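Local atomic coordinates of amidohydrolase (Brucella melitensis biovar Abortus, PDB entry 4F0L), a protein that is probably a metal-dependent deaminase of the amidohydrolase family, related to formimidoylglutamate deiminase, and binds an iron ion. Residues Leu21-Arg30 with Ile41-Asp51. Residues are numbered along the deposited sequence; the frame is centred on the assembly and turned at random.
Sequences LPDGWAENVR and IETGVLAGPDD
R30 meets D51 side-on: NE gives a 2.6 Å bond to OD2 and NH2 a 3.0 Å bond to OD1, each oxygen using its syn lone pair. This two-pronged salt bridge keeps guanidinium and carboxylate nearly coplanar, 15° apart, and limits rotation of both groups. The arginine gets there by running out straight, CG anti to the backbone N (chi1 -158°) and the chain extended as far as NE. On the way its CB passes V45 CG2 at 3.7 Å, crossing it at about a right angle. E42 runs alongside R30, but its carboxylate is turned 70° from the guanidinium and OE1 stays 4.1 Å from NH1. The backbones of R30 and E42 form an antiparallel hydrogen-bonded pair; past it, G44 N bonds to E27 O and V45 N to N28 O. On the face opposite R30, V29 CG1 lies beside I41 CG2 at 3.7 Å; next to them T43 CG2 touches A26 CB and L21 CD1, from the small sheet of strands 19-21 and 24-26. The contact lies at the open end of the hairpin of strands 29-34 and 37-42, far from the iron site; strand 12-16 flanks 29-34, its F13 in cation-pi contact with R30.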
# COMPACT_ATOMS: atom_id res chain seq x y z
N LEU B 21 6.40 7.67 24.09
CA LEU B 21 7.60 7.30 24.80
C LEU B 21 7.63 5.78 24.99
O LEU B 21 6.62 5.10 24.75
CB LEU B 21 7.64 8.02 26.14
CG LEU B 21 7.56 9.54 26.10
CD1 LEU B 21 7.61 10.13 27.52
CD2 LEU B 21 8.71 10.07 25.25
N PRO B 22 8.78 5.23 25.43
CA PRO B 22 8.85 3.75 25.53
C PRO B 22 7.85 3.14 26.49
O PRO B 22 7.44 2.00 26.29
CB PRO B 22 10.29 3.49 26.00
CG PRO B 22 11.06 4.67 25.51
CD PRO B 22 10.11 5.84 25.61
N ASP B 23 7.44 3.90 27.51
CA ASP B 23 6.43 3.40 28.43
C ASP B 23 5.02 3.92 28.07
O ASP B 23 4.13 3.86 28.90
CB ASP B 23 6.82 3.70 29.90
CG ASP B 23 7.00 5.19 30.17
OD1 ASP B 23 7.12 6.02 29.22
OD2 ASP B 23 7.01 5.57 31.34
N GLY B 24 4.81 4.41 26.85
CA GLY B 24 3.48 4.83 26.41
C GLY B 24 3.35 6.29 25.95
O GLY B 24 4.31 7.08 26.03
N TRP B 25 2.16 6.63 25.46
CA TRP B 25 1.86 8.02 25.14
C TRP B 25 1.92 8.89 26.34
O TRP B 25 1.45 8.53 27.39
CB TRP B 25 0.47 8.18 24.52
CG TRP B 25 0.44 7.64 23.12
CD1 TRP B 25 -0.06 6.40 22.70
CD2 TRP B 25 0.94 8.27 21.92
NE1 TRP B 25 0.08 6.25 21.36
CE2 TRP B 25 0.69 7.33 20.83
CE3 TRP B 25 1.54 9.50 21.63
CZ2 TRP B 25 1.03 7.63 19.54
CZ3 TRP B 25 1.87 9.79 20.32
CH2 TRP B 25 1.64 8.88 19.30
N ALA B 26 2.54 10.06 26.19
CA ALA B 26 2.45 11.11 27.22
C ALA B 26 2.05 12.39 26.54
O ALA B 26 2.27 12.58 25.34
CB ALA B 26 3.78 11.28 27.93
N GLU B 27 1.49 13.30 27.34
CA GLU B 27 1.05 14.58 26.84
C GLU B 27 1.92 15.72 27.35
O GLU B 27 2.47 15.66 28.47
CB GLU B 27 -0.41 14.83 27.27
CG GLU B 27 -1.38 13.84 26.64
CD GLU B 27 -2.80 14.17 27.05
OE1 GLU B 27 -3.30 13.56 28.01
OE2 GLU B 27 -3.38 15.10 26.46
N ASN B 28 2.01 16.76 26.54
CA ASN B 28 2.71 17.97 26.88
C ASN B 28 4.17 17.66 27.26
O ASN B 28 4.61 17.94 28.37
CB ASN B 28 1.96 18.73 27.99
CG ASN B 28 0.72 19.43 27.46
OD1 ASN B 28 0.74 19.97 26.37
ND2 ASN B 28 -0.38 19.39 28.20
N VAL B 29 4.87 17.08 26.29
CA VAL B 29 6.20 16.51 26.50
C VAL B 29 7.25 17.49 25.98
O VAL B 29 7.22 17.90 24.81
CB VAL B 29 6.32 15.15 25.74
CG1 VAL B 29 7.68 14.46 25.96
CG2 VAL B 29 5.21 14.19 26.19
N ARG B 30 8.17 17.90 26.86
CA ARG B 30 9.25 18.78 26.47
C ARG B 30 10.51 17.94 26.24
O ARG B 30 10.97 17.25 27.14
CB ARG B 30 9.48 19.78 27.58
CG ARG B 30 10.16 21.02 27.14
CD ARG B 30 9.88 22.15 28.15
NE ARG B 30 10.66 23.29 27.70
CZ ARG B 30 11.70 23.82 28.33
NH1 ARG B 30 12.10 23.36 29.50
NH2 ARG B 30 12.33 24.84 27.78
N ILE B 41 13.72 14.71 28.96
CA ILE B 41 12.33 14.52 28.59
C ILE B 41 11.50 14.78 29.84
O ILE B 41 11.72 14.13 30.86
CB ILE B 41 12.03 13.09 28.09
CG1 ILE B 41 12.83 12.77 26.81
CG2 ILE B 41 10.55 12.94 27.77
CD1 ILE B 41 12.77 11.28 26.48
N GLU B 42 10.56 15.71 29.73
CA GLU B 42 9.70 16.16 30.84
C GLU B 42 8.27 16.04 30.36
O GLU B 42 7.97 16.54 29.28
CB GLU B 42 9.97 17.64 31.11
CG GLU B 42 10.83 18.01 32.29
CD GLU B 42 10.50 19.44 32.78
OE1 GLU B 42 10.66 20.39 31.97
OE2 GLU B 42 10.04 19.61 33.96
N THR B 43 7.37 15.40 31.11
CA THR B 43 5.98 15.26 30.66
C THR B 43 5.04 16.12 31.51
O THR B 43 5.38 16.53 32.61
CB THR B 43 5.50 13.81 30.70
OG1 THR B 43 5.43 13.38 32.06
CG2 THR B 43 6.43 12.86 29.94
N GLY B 44 3.89 16.46 30.94
CA GLY B 44 2.89 17.28 31.61
C GLY B 44 3.36 18.67 31.93
O GLY B 44 3.03 19.18 33.01
N VAL B 45 4.11 19.32 31.03
CA VAL B 45 4.63 20.70 31.28
C VAL B 45 4.18 21.63 30.16
O VAL B 45 3.86 21.19 29.07
CB VAL B 45 6.17 20.78 31.43
CG1 VAL B 45 6.63 20.01 32.66
CG2 VAL B 45 6.88 20.25 30.18
N LEU B 46 4.10 22.94 30.45
CA LEU B 46 3.75 23.93 29.45
C LEU B 46 4.97 24.16 28.59
O LEU B 46 6.08 23.84 29.03
CB LEU B 46 3.33 25.25 30.09
CG LEU B 46 2.08 25.25 30.95
CD1 LEU B 46 1.89 26.65 31.48
CD2 LEU B 46 0.85 24.81 30.18
N ALA B 47 4.76 24.61 27.35
CA ALA B 47 5.87 24.96 26.45
C ALA B 47 6.58 26.17 27.02
O ALA B 47 5.94 27.11 27.45
CB ALA B 47 5.33 25.29 25.05
N GLY B 48 7.91 26.14 27.06
CA GLY B 48 8.67 27.36 27.28
C GLY B 48 8.47 28.32 26.12
O GLY B 48 8.10 27.91 25.01
N PRO B 49 8.77 29.61 26.34
CA PRO B 49 8.58 30.60 25.27
C PRO B 49 9.44 30.37 24.03
O PRO B 49 9.04 30.75 22.95
CB PRO B 49 8.91 31.93 25.94
CG PRO B 49 9.81 31.58 27.08
CD PRO B 49 9.47 30.18 27.51
N ASP B 50 10.58 29.72 24.16
CA ASP B 50 11.41 29.46 22.98
C ASP B 50 11.28 28.03 22.42
O ASP B 50 11.98 27.69 21.46
CB ASP B 50 12.87 29.80 23.30
CG ASP B 50 13.08 31.30 23.60
OD1 ASP B 50 12.40 32.13 22.95
OD2 ASP B 50 13.90 31.62 24.48
N ASP B 51 10.39 27.22 22.98
CA ASP B 51 10.24 25.83 22.52
C ASP B 51 9.61 25.81 21.14
O ASP B 51 8.74 26.58 20.86
CB ASP B 51 9.32 25.05 23.44
CG ASP B 51 9.90 24.84 24.83
OD1 ASP B 51 11.00 25.36 25.11
OD2 ASP B 51 9.27 24.13 25.62